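Local coordinates for protein polysaccharide Lyase Family 6 (Bacteroides cellulosilyticus, PDB 6QPS) that probably cleaves mannuronic acid-rich alginate by beta-elimination, as a calcium-binding polysaccharide lyase of family 6 from a human gut bacterium, at residues Met34-Pro45 / Leu59-Val69; Ala109-Ile117 / Ile137-Lys145. All coordinates share one frame; numbering follows the deposited sequence. Where two conformers were deposited one is given.

Contact 1: residues Met34-Pro45 / Leu59-Val69; sequences MKQLLGSGNLQP and LKEINFTGKGV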
loop_
_atom_site.group_PDB
_atom_site.type_symbol
_atom_site.label_atom_id
_atom_site.label_comp_id
_atom_site.label_asym_id
_atom_site.label_seq_id
_atom_site.Cartn_x
_atom_site.Cartn_y
_atom_site.Cartn_z
ATOM N N MET A 34 -11.146 7.406 -31.322
ATOM C CA MET A 34 -11.252 7.458 -29.868
ATOM C C MET A 34 -10.010 8.090 -29.261
ATOM O O MET A 34 -10.105 9.006 -28.430
ATOM C CB MET A 34 -11.459 6.041 -29.320
ATOM C CG MET A 34 -11.634 5.954 -27.801
ATOM S SD MET A 34 -11.528 4.254 -27.171
ATOM C CE MET A 34 -9.751 3.986 -27.209
ATOM N N LYS A 35 -8.831 7.596 -29.654
ATOM C CA LYS A 35 -7.582 8.160 -29.145
ATOM C C LYS A 35 -7.456 9.641 -29.486
ATOM O O LYS A 35 -7.002 10.438 -28.655
ATOM C CB LYS A 35 -6.397 7.389 -29.728
ATOM C CG LYS A 35 -6.286 5.949 -29.255
ATOM C CD LYS A 35 -5.296 5.130 -30.071
ATOM C CE LYS A 35 -3.917 5.764 -30.151
ATOM N NZ LYS A 35 -2.955 4.898 -30.900
ATOM N N GLN A 36 -7.867 10.042 -30.685
ATOM C CA GLN A 36 -7.708 11.443 -31.061
ATOM C C GLN A 36 -8.547 12.348 -30.174
ATOM O O GLN A 36 -8.076 13.398 -29.725
ATOM C CB GLN A 36 -8.100 11.641 -32.516
ATOM C CG GLN A 36 -7.057 11.191 -33.475
ATOM C CD GLN A 36 -7.676 10.562 -34.708
ATOM O OE1 GLN A 36 -8.840 10.790 -35.006
ATOM N NE2 GLN A 36 -6.906 9.765 -35.420
ATOM N N LEU A 37 -9.793 11.954 -29.896
ATOM C CA LEU A 37 -10.670 12.792 -29.091
ATOM C C LEU A 37 -10.180 12.859 -27.652
ATOM O O LEU A 37 -10.128 13.943 -27.051
ATOM C CB LEU A 37 -12.102 12.269 -29.147
ATOM C CG LEU A 37 -13.112 13.016 -28.286
ATOM C CD1 LEU A 37 -13.200 14.483 -28.658
ATOM C CD2 LEU A 37 -14.498 12.347 -28.453
ATOM N N LEU A 38 -9.803 11.711 -27.084
ATOM C CA LEU A 38 -9.324 11.687 -25.708
ATOM C C LEU A 38 -8.077 12.549 -25.539
ATOM O O LEU A 38 -7.885 13.199 -24.495
ATOM C CB LEU A 38 -9.035 10.249 -25.283
ATOM C CG LEU A 38 -10.240 9.384 -24.883
ATOM C CD1 LEU A 38 -9.783 7.915 -24.811
ATOM C CD2 LEU A 38 -10.812 9.815 -23.572
ATOM N N GLY A 39 -7.216 12.558 -26.544
ATOM C CA GLY A 39 -5.947 13.251 -26.466
ATOM C C GLY A 39 -5.941 14.661 -26.996
ATOM O O GLY A 39 -4.892 15.317 -26.973
ATOM N N SER A 40 -7.086 15.150 -27.486
ATOM C CA SER A 40 -7.151 16.439 -28.162
ATOM C C SER A 40 -7.229 17.623 -27.204
ATOM O O SER A 40 -6.843 18.740 -27.586
ATOM C CB SER A 40 -8.393 16.479 -29.053
ATOM O OG SER A 40 -9.577 16.472 -28.251
ATOM N N GLY A 41 -7.716 17.415 -25.986
ATOM C CA GLY A 41 -8.013 18.540 -25.119
ATOM C C GLY A 41 -9.295 19.261 -25.457
ATOM O O GLY A 41 -9.591 20.292 -24.833
ATOM N N ASN A 42 -10.067 18.757 -26.425
ATOM C CA ASN A 42 -11.300 19.407 -26.856
ATOM C C ASN A 42 -12.529 18.965 -26.062
ATOM O O ASN A 42 -13.596 19.569 -26.217
ATOM C CB ASN A 42 -11.573 19.156 -28.353
ATOM C CG ASN A 42 -10.530 19.786 -29.264
ATOM O OD1 ASN A 42 -9.906 20.791 -28.922
ATOM N ND2 ASN A 42 -10.343 19.190 -30.439
ATOM N N LEU A 43 -12.431 17.899 -25.274
ATOM C CA LEU A 43 -13.551 17.514 -24.424
ATOM C C LEU A 43 -13.850 18.621 -23.411
ATOM O O LEU A 43 -12.951 19.323 -22.930
ATOM C CB LEU A 43 -13.240 16.211 -23.695
ATOM C CG LEU A 43 -13.199 14.947 -24.563
ATOM C CD1 LEU A 43 -12.550 13.779 -23.886
ATOM C CD2 LEU A 43 -14.641 14.598 -24.991
ATOM N N GLN A 44 -15.131 18.790 -23.112
ATOM C CA GLN A 44 -15.596 19.822 -22.196
ATOM C C GLN A 44 -16.191 19.212 -20.930
ATOM O O GLN A 44 -16.558 18.030 -20.912
ATOM C CB GLN A 44 -16.658 20.684 -22.884
ATOM C CG GLN A 44 -16.159 21.378 -24.144
ATOM C CD GLN A 44 -14.975 22.289 -23.878
ATOM O OE1 GLN A 44 -14.999 23.110 -22.963
ATOM N NE2 GLN A 44 -13.925 22.138 -24.671
ATOM N N PRO A 45 -16.302 19.998 -19.852
ATOM C CA PRO A 45 -16.835 19.467 -18.586
ATOM C C PRO A 45 -18.168 18.764 -18.778
ATOM O O PRO A 45 -19.076 19.279 -19.430
ATOM C CB PRO A 45 -16.975 20.716 -17.706
ATOM C CG PRO A 45 -15.894 21.652 -18.217
ATOM C CD PRO A 45 -15.887 21.412 -19.729
ATOM N N LEU A 59 -3.960 -0.119 -27.992
ATOM C CA LEU A 59 -4.122 1.329 -28.027
ATOM C C LEU A 59 -2.774 2.026 -28.142
ATOM O O LEU A 59 -2.697 3.149 -28.648
ATOM C CB LEU A 59 -4.838 1.822 -26.771
ATOM C CG LEU A 59 -6.252 1.310 -26.514
ATOM C CD1 LEU A 59 -6.815 1.918 -25.207
ATOM C CD2 LEU A 59 -7.168 1.625 -27.672
ATOM N N LYS A 60 -1.710 1.396 -27.663
ATOM C CA LYS A 60 -0.353 1.950 -27.763
ATOM C C LYS A 60 -0.318 3.310 -27.058
ATOM O O LYS A 60 -0.856 3.438 -25.949
ATOM C CB LYS A 60 0.118 1.938 -29.213
ATOM C CG LYS A 60 0.270 0.530 -29.803
ATOM C CD LYS A 60 0.562 0.562 -31.299
ATOM C CE LYS A 60 -0.658 1.029 -32.089
ATOM N NZ LYS A 60 -0.376 2.234 -32.930
ATOM N N GLU A 61 0.323 4.321 -27.645
ATOM C CA GLU A 61 0.456 5.613 -26.985
ATOM C C GLU A 61 -0.887 6.326 -27.053
ATOM O O GLU A 61 -1.381 6.630 -28.151
ATOM C CB GLU A 61 1.553 6.440 -27.648
ATOM C CG GLU A 61 2.961 5.885 -27.434
ATOM C CD GLU A 61 4.043 6.894 -27.760
ATOM O OE1 GLU A 61 5.218 6.627 -27.435
ATOM O OE2 GLU A 61 3.721 7.948 -28.348
ATOM N N ILE A 62 -1.479 6.585 -25.890
ATOM C CA ILE A 62 -2.781 7.240 -25.800
ATOM C C ILE A 62 -2.745 8.251 -24.661
ATOM O O ILE A 62 -2.225 7.969 -23.575
ATOM C CB ILE A 62 -3.924 6.216 -25.641
ATOM C CG1 ILE A 62 -5.274 6.907 -25.428
ATOM C CG2 ILE A 62 -3.629 5.247 -24.489
ATOM C CD1 ILE A 62 -6.472 5.943 -25.452
ATOM N N ASN A 63 -3.259 9.445 -24.931
ATOM C CA ASN A 63 -3.338 10.522 -23.956
ATOM C C ASN A 63 -4.796 10.808 -23.640
ATOM O O ASN A 63 -5.646 10.794 -24.532
ATOM C CB ASN A 63 -2.682 11.796 -24.513
ATOM C CG ASN A 63 -1.213 11.611 -24.834
ATOM O OD1 ASN A 63 -0.463 11.030 -24.045
ATOM N ND2 ASN A 63 -0.786 12.122 -25.991
ATOM N N PHE A 64 -5.072 11.104 -22.372
ATOM C CA PHE A 64 -6.383 11.561 -21.907
ATOM C C PHE A 64 -6.135 12.905 -21.252
ATOM O O PHE A 64 -5.522 12.971 -20.180
ATOM C CB PHE A 64 -6.973 10.559 -20.919
ATOM C CG PHE A 64 -8.366 10.896 -20.416
ATOM C CD1 PHE A 64 -9.184 11.823 -21.058
ATOM C CD2 PHE A 64 -8.850 10.261 -19.281
ATOM C CE1 PHE A 64 -10.463 12.110 -20.563
ATOM C CE2 PHE A 64 -10.122 10.533 -18.791
ATOM C CZ PHE A 64 -10.934 11.444 -19.447
ATOM N N THR A 65 -6.568 13.975 -21.909
ATOM C CA THR A 65 -6.339 15.314 -21.392
ATOM C C THR A 65 -7.562 16.187 -21.599
ATOM O O THR A 65 -8.390 15.950 -22.476
ATOM C CB THR A 65 -5.083 15.963 -22.013
ATOM O OG1 THR A 65 -4.761 17.175 -21.323
ATOM C CG2 THR A 65 -5.264 16.260 -23.491
ATOM N N GLY A 66 -7.661 17.209 -20.771
ATOM C CA GLY A 66 -8.783 18.119 -20.813
ATOM C C GLY A 66 -8.900 18.838 -19.488
ATOM O O GLY A 66 -8.121 18.606 -18.559
ATOM N N LYS A 67 -9.897 19.716 -19.411
ATOM C CA LYS A 67 -10.174 20.436 -18.165
ATOM C C LYS A 67 -11.647 20.325 -17.791
ATOM O O LYS A 67 -12.487 21.110 -18.237
ATOM C CB LYS A 67 -9.712 21.870 -18.232
ATOM C CG LYS A 67 -8.246 22.023 -18.579
ATOM C CD LYS A 67 -7.875 23.487 -18.811
ATOM C CE LYS A 67 -8.859 24.171 -19.757
ATOM N NZ LYS A 67 -8.493 23.948 -21.187
ATOM N N GLY A 68 -11.965 19.316 -16.995
ATOM C CA GLY A 68 -13.229 19.288 -16.293
ATOM C C GLY A 68 -13.252 20.329 -15.187
ATOM O O GLY A 68 -12.290 21.065 -14.959
ATOM N N VAL A 69 -14.386 20.387 -14.476
ATOM C CA VAL A 69 -14.514 21.220 -13.284
ATOM C C VAL A 69 -15.202 20.421 -12.182
ATOM O O VAL A 69 -15.801 19.370 -12.425
ATOM C CB VAL A 69 -15.267 22.552 -13.544
ATOM C CG1 VAL A 69 -14.577 23.349 -14.641
ATOM C CG2 VAL A 69 -16.725 22.300 -13.891
HETATM O O HOH W 1 -4.254 10.025 -27.562
HETATM O O HOH W 2 -0.215 5.559 -30.748
HETATM O O HOH W 3 -9.848 15.840 -24.798
HETATM O O HOH W 4 -2.569 13.975 -27.662
HETATM O O HOH W 5 -10.998 20.692 -21.890
HETATM O O HOH W 6 -8.371 21.504 -22.607
#
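Lys35 lies along the chain corner at Leu59-Glu61 and touches it over most of its length. Its CB starts off to the side of the strand; CG packs on the delta methyl of Ile62 (CG to CD1 3.8 Å), CD passes the carbonyl of Leu59, and CE sits 3.3 Å from Glu61 O. The bend at chi3 (54°) turns the ammonium toward the Leu59 carbonyl, where NZ donates to Leu59 O at 2.9 Å, somewhat tilted from the carbonyl plane, and to a water that in turn donates to Glu61 O. Lys60 NZ, a like charge, is 4.2 Å from Lys35 NZ, so the Leu59 carbonyl and the water probably help offset the repulsion. Cutting this lysine back to alanine is likely to leave Leu59 O without its ammonium donor and remove part of the cover over Ile62 CD1. Helix 31-40 is the N-terminal cap of the right-handed parallel beta-helix of this lyase family, laid over the end of the solenoid, its 34-40 part running at 40° to strand segment 62-67. From the helix, Leu38 sends its two branches different ways: CD1 meets Ile62 CD1, while CD2 comes obliquely to the Phe64 ring, 3.6 Å from CD1 of that ring. Leu38 O takes the backbone N-H of Thr65 (3.0 Å, 167° at the hydrogen), a direct bond from the strand to the last turn of the helix. Past the helix, Pro45 points at the strand and lays CG against Lys67 O, with CB on Val69 CG2.

Contact 2: residues Ala109-Ile117 / Ile137-Lys145; sequences AWAIGHDMI and IDECNDPQK
Trp110 turns one face of its indole to the corner formed by Asp142 and Pro143. Pro143 CD stands almost on the normal of the six-membered ring, 3.4 Å from its centroid and 6° off, while Asp142 CA lies above the five-membered ring nearer its rim: two CH-pi contacts on the same face. With chi1 at 60°, Trp110 CG is wedged between its own backbone N and carbonyl carbon, and the ring lies flat under Asp142 and Pro143. The Asp142 carboxylate is nearly parallel to the indole, the planes 14° apart, with CG 3.4 Å from Trp110 CD1. Its two oxygens work separately: OD1 closes an Asx turn with Gln144 N, and OD2 offers its anti lone pair to Lys145 NZ in a 2.9 Å salt bridge. Bent at chi4, Lys145 also donates from NZ to Gly113 O at 3.2 Å, in the carbonyl plane, and Glu154 gives the ammonium a second carboxylate. Both segments leave strands of successive coils of the parallel beta-helix, so the turn after strand 131-138 settles on the end of strand 99-111, with Lys145 reaching the loop beyond. Toward the interior, Met116 CE and Ile137 CG2 meet tip to tip at 3.9 Å; the CD1 atoms of Ile117 and Ile137 do the same at 4.0 Å. Met116 SD rests near Cys140 CB, and Cys140 SG accepts a weak bond from Ala109 N, 3.5 Å long.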
loop_
_atom_site.group_PDB
_atom_site.type_symbol
_atom_site.label_atom_id
_atom_site.label_comp_id
_atom_site.label_asym_id
_atom_site.label_seq_id
_atom_site.Cartn_x
_atom_site.Cartn_y
_atom_site.Cartn_z
ATOM N N ALA A 109 -3.309 -6.368 -21.023
ATOM C CA ALA A 109 -2.601 -5.219 -21.576
ATOM C C ALA A 109 -1.254 -5.127 -20.871
ATOM O O ALA A 109 -1.029 -5.784 -19.854
ATOM C CB ALA A 109 -3.394 -3.939 -21.297
ATOM N N TRP A 110 -0.335 -4.338 -21.428
ATOM C CA TRP A 110 0.963 -4.183 -20.784
ATOM C C TRP A 110 1.651 -2.918 -21.284
ATOM O O TRP A 110 1.305 -2.368 -22.334
ATOM C CB TRP A 110 1.875 -5.398 -21.020
ATOM C CG TRP A 110 2.173 -5.659 -22.472
ATOM C CD1 TRP A 110 3.180 -5.115 -23.202
ATOM C CD2 TRP A 110 1.462 -6.530 -23.357
ATOM N NE1 TRP A 110 3.139 -5.575 -24.493
ATOM C CE2 TRP A 110 2.099 -6.455 -24.616
ATOM C CE3 TRP A 110 0.361 -7.374 -23.207
ATOM C CZ2 TRP A 110 1.667 -7.192 -25.720
ATOM C CZ3 TRP A 110 -0.066 -8.107 -24.307
ATOM C CH2 TRP A 110 0.582 -8.003 -25.544
ATOM N N ALA A 111 2.651 -2.488 -20.519
ATOM C CA ALA A 111 3.360 -1.253 -20.822
ATOM C C ALA A 111 4.282 -1.402 -22.019
ATOM O O ALA A 111 5.035 -2.377 -22.141
ATOM C CB ALA A 111 4.197 -0.833 -19.624
ATOM N N ILE A 112 4.243 -0.399 -22.902
ATOM C CA ILE A 112 5.221 -0.317 -23.981
ATOM C C ILE A 112 6.625 -0.204 -23.410
ATOM O O ILE A 112 7.540 -0.933 -23.812
ATOM C CB ILE A 112 4.873 0.825 -24.955
ATOM C CG1 ILE A 112 3.675 0.394 -25.820
ATOM C CG2 ILE A 112 6.089 1.138 -25.850
ATOM C CD1 ILE A 112 3.128 1.501 -26.699
ATOM N N GLY A 113 6.813 0.702 -22.464
ATOM C CA GLY A 113 8.070 0.795 -21.750
ATOM C C GLY A 113 7.921 0.453 -20.276
ATOM O O GLY A 113 7.586 -0.681 -19.929
ATOM N N HIS A 114 8.187 1.424 -19.402
ATOM C CA HIS A 114 8.230 1.192 -17.960
ATOM C C HIS A 114 6.882 1.366 -17.284
ATOM O O HIS A 114 6.653 0.738 -16.251
ATOM C CB HIS A 114 9.232 2.175 -17.317
ATOM C CG HIS A 114 9.535 1.892 -15.872
ATOM N ND1 HIS A 114 8.802 2.421 -14.832
ATOM C CD2 HIS A 114 10.506 1.138 -15.299
ATOM C CE1 HIS A 114 9.295 1.990 -13.682
ATOM N NE2 HIS A 114 10.336 1.220 -13.937
ATOM N N ASP A 115 5.996 2.208 -17.823
ATOM C CA ASP A 115 4.814 2.678 -17.098
ATOM C C ASP A 115 3.568 2.479 -17.949
ATOM O O ASP A 115 3.419 3.109 -18.999
ATOM C CB ASP A 115 4.983 4.155 -16.707
ATOM C CG ASP A 115 6.291 4.410 -15.994
ATOM O OD1 ASP A 115 6.492 3.796 -14.932
ATOM O OD2 ASP A 115 7.126 5.188 -16.518
ATOM N N MET A 116 2.645 1.636 -17.483
ATOM C CA MET A 116 1.459 1.348 -18.280
ATOM C C MET A 116 0.473 2.513 -18.258
ATOM O O MET A 116 0.034 2.979 -19.318
ATOM C CB MET A 116 0.792 0.058 -17.813
ATOM C CG MET A 116 -0.271 -0.440 -18.786
ATOM S SD MET A 116 -0.995 -2.045 -18.354
ATOM C CE MET A 116 -2.054 -1.576 -16.991
ATOM N N ILE A 117 0.106 2.981 -17.061
ATOM C CA ILE A 117 -0.823 4.099 -16.847
ATOM C C ILE A 117 -0.114 5.104 -15.934
ATOM O O ILE A 117 0.321 4.745 -14.829
ATOM C CB ILE A 117 -2.142 3.641 -16.196
ATOM C CG1 ILE A 117 -2.833 2.570 -17.046
ATOM C CG2 ILE A 117 -3.062 4.839 -15.932
ATOM C CD1 ILE A 117 -4.078 1.965 -16.370
ATOM N N ILE A 137 -7.491 -4.005 -13.227
ATOM C CA ILE A 137 -6.253 -4.362 -13.917
ATOM C C ILE A 137 -5.919 -5.791 -13.501
ATOM O O ILE A 137 -5.622 -6.061 -12.324
ATOM C CB ILE A 137 -5.097 -3.414 -13.573
ATOM C CG1 ILE A 137 -5.458 -1.954 -13.855
ATOM C CG2 ILE A 137 -3.843 -3.811 -14.378
ATOM C CD1 ILE A 137 -4.328 -0.934 -13.559
ATOM N N ASP A 138 -5.979 -6.723 -14.458
ATOM C CA ASP A 138 -5.781 -8.146 -14.190
ATOM C C ASP A 138 -4.897 -8.736 -15.281
ATOM O O ASP A 138 -5.134 -8.489 -16.470
ATOM C CB ASP A 138 -7.134 -8.886 -14.155
ATOM C CG ASP A 138 -7.007 -10.355 -13.743
ATOM O OD1 ASP A 138 -6.068 -10.724 -13.029
ATOM O OD2 ASP A 138 -7.852 -11.179 -14.158
ATOM N N GLU A 139 -3.857 -9.477 -14.875
ATOM C CA GLU A 139 -3.010 -10.228 -15.819
ATOM C C GLU A 139 -2.346 -9.317 -16.856
ATOM O O GLU A 139 -2.126 -9.724 -17.999
ATOM C CB GLU A 139 -3.788 -11.347 -16.528
ATOM C CG GLU A 139 -4.413 -12.384 -15.615
ATOM C CD GLU A 139 -3.421 -13.393 -15.061
ATOM O OE1 GLU A 139 -2.212 -13.305 -15.374
ATOM O OE2 GLU A 139 -3.859 -14.297 -14.303
ATOM N N CYS A 140 -1.985 -8.089 -16.472
ATOM C CA CYS A 140 -1.455 -7.114 -17.429
ATOM C C CYS A 140 0.072 -7.199 -17.468
ATOM O O CYS A 140 0.803 -6.297 -17.043
ATOM C CB CYS A 140 -1.965 -5.716 -17.098
ATOM S SG CYS A 140 -3.675 -5.410 -17.673
ATOM N N ASN A 141 0.546 -8.316 -18.030
ATOM C CA ASN A 141 1.959 -8.683 -18.026
ATOM C C ASN A 141 2.500 -8.760 -19.450
ATOM O O ASN A 141 1.965 -9.494 -20.282
ATOM C CB ASN A 141 2.109 -10.027 -17.302
ATOM C CG ASN A 141 1.596 -9.977 -15.872
ATOM O OD1 ASN A 141 2.068 -9.171 -15.067
ATOM N ND2 ASN A 141 0.633 -10.819 -15.546
ATOM N N ASP A 142 3.577 -8.018 -19.722
ATOM C CA ASP A 142 4.204 -8.004 -21.040
ATOM C C ASP A 142 4.744 -9.387 -21.350
ATOM O O ASP A 142 5.606 -9.887 -20.611
ATOM C CB ASP A 142 5.355 -6.998 -21.016
ATOM C CG ASP A 142 6.000 -6.783 -22.379
ATOM O OD1 ASP A 142 5.738 -7.574 -23.313
ATOM O OD2 ASP A 142 6.772 -5.800 -22.499
ATOM N N PRO A 143 4.299 -10.026 -22.430
ATOM C CA PRO A 143 4.864 -11.343 -22.778
ATOM C C PRO A 143 6.361 -11.315 -23.042
ATOM O O PRO A 143 7.009 -12.369 -22.970
ATOM C CB PRO A 143 4.084 -11.757 -24.036
ATOM C CG PRO A 143 2.918 -10.832 -24.139
ATOM C CD PRO A 143 3.287 -9.567 -23.403
ATOM N N GLN A 144 6.925 -10.152 -23.374
ATOM C CA GLN A 144 8.343 -10.020 -23.687
ATOM C C GLN A 144 9.184 -9.642 -22.473
ATOM O O GLN A 144 10.409 -9.528 -22.591
ATOM C CB GLN A 144 8.543 -8.976 -24.793
ATOM C CG GLN A 144 7.982 -9.405 -26.144
ATOM C CD GLN A 144 8.545 -10.728 -26.626
ATOM O OE1 GLN A 144 9.738 -11.000 -26.482
ATOM N NE2 GLN A 144 7.683 -11.564 -27.199
ATOM N N LYS A 145 8.561 -9.447 -21.320
ATOM C CA LYS A 145 9.272 -9.307 -20.060
ATOM C C LYS A 145 9.169 -10.626 -19.298
ATOM O O LYS A 145 8.176 -11.349 -19.405
ATOM C CB LYS A 145 8.684 -8.157 -19.233
ATOM C CG LYS A 145 8.759 -6.780 -19.913
ATOM C CD LYS A 145 8.299 -5.651 -18.989
ATOM C CE LYS A 145 8.432 -4.285 -19.646
ATOM N NZ LYS A 145 7.218 -3.846 -20.403
HETATM O O HOH W 7 6.098 -3.760 -24.449
#

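How the contacts relate
After strand 23-26 comes the capping helix, and contact 1 folds the chain back on it after strand 48-51 and the start of strand 54-67. Contact 1 is complete before contact 2 opens, so the two loops follow in series and neither nests nor crosses. Strands 74-78, 84-87, 90-95 and the first part of 99-111 lie between them in sequence; contact 2 then closes its own loop through strand 115-118 into strand 131-138. The first joins the N-terminal cap to an early coil, the second joins the ends of strands of later coils and the loops beyond them. Their centres are 21 Å apart, yet their edges meet: Ile112 CD1 packs 3.7 Å from Lys60 CA.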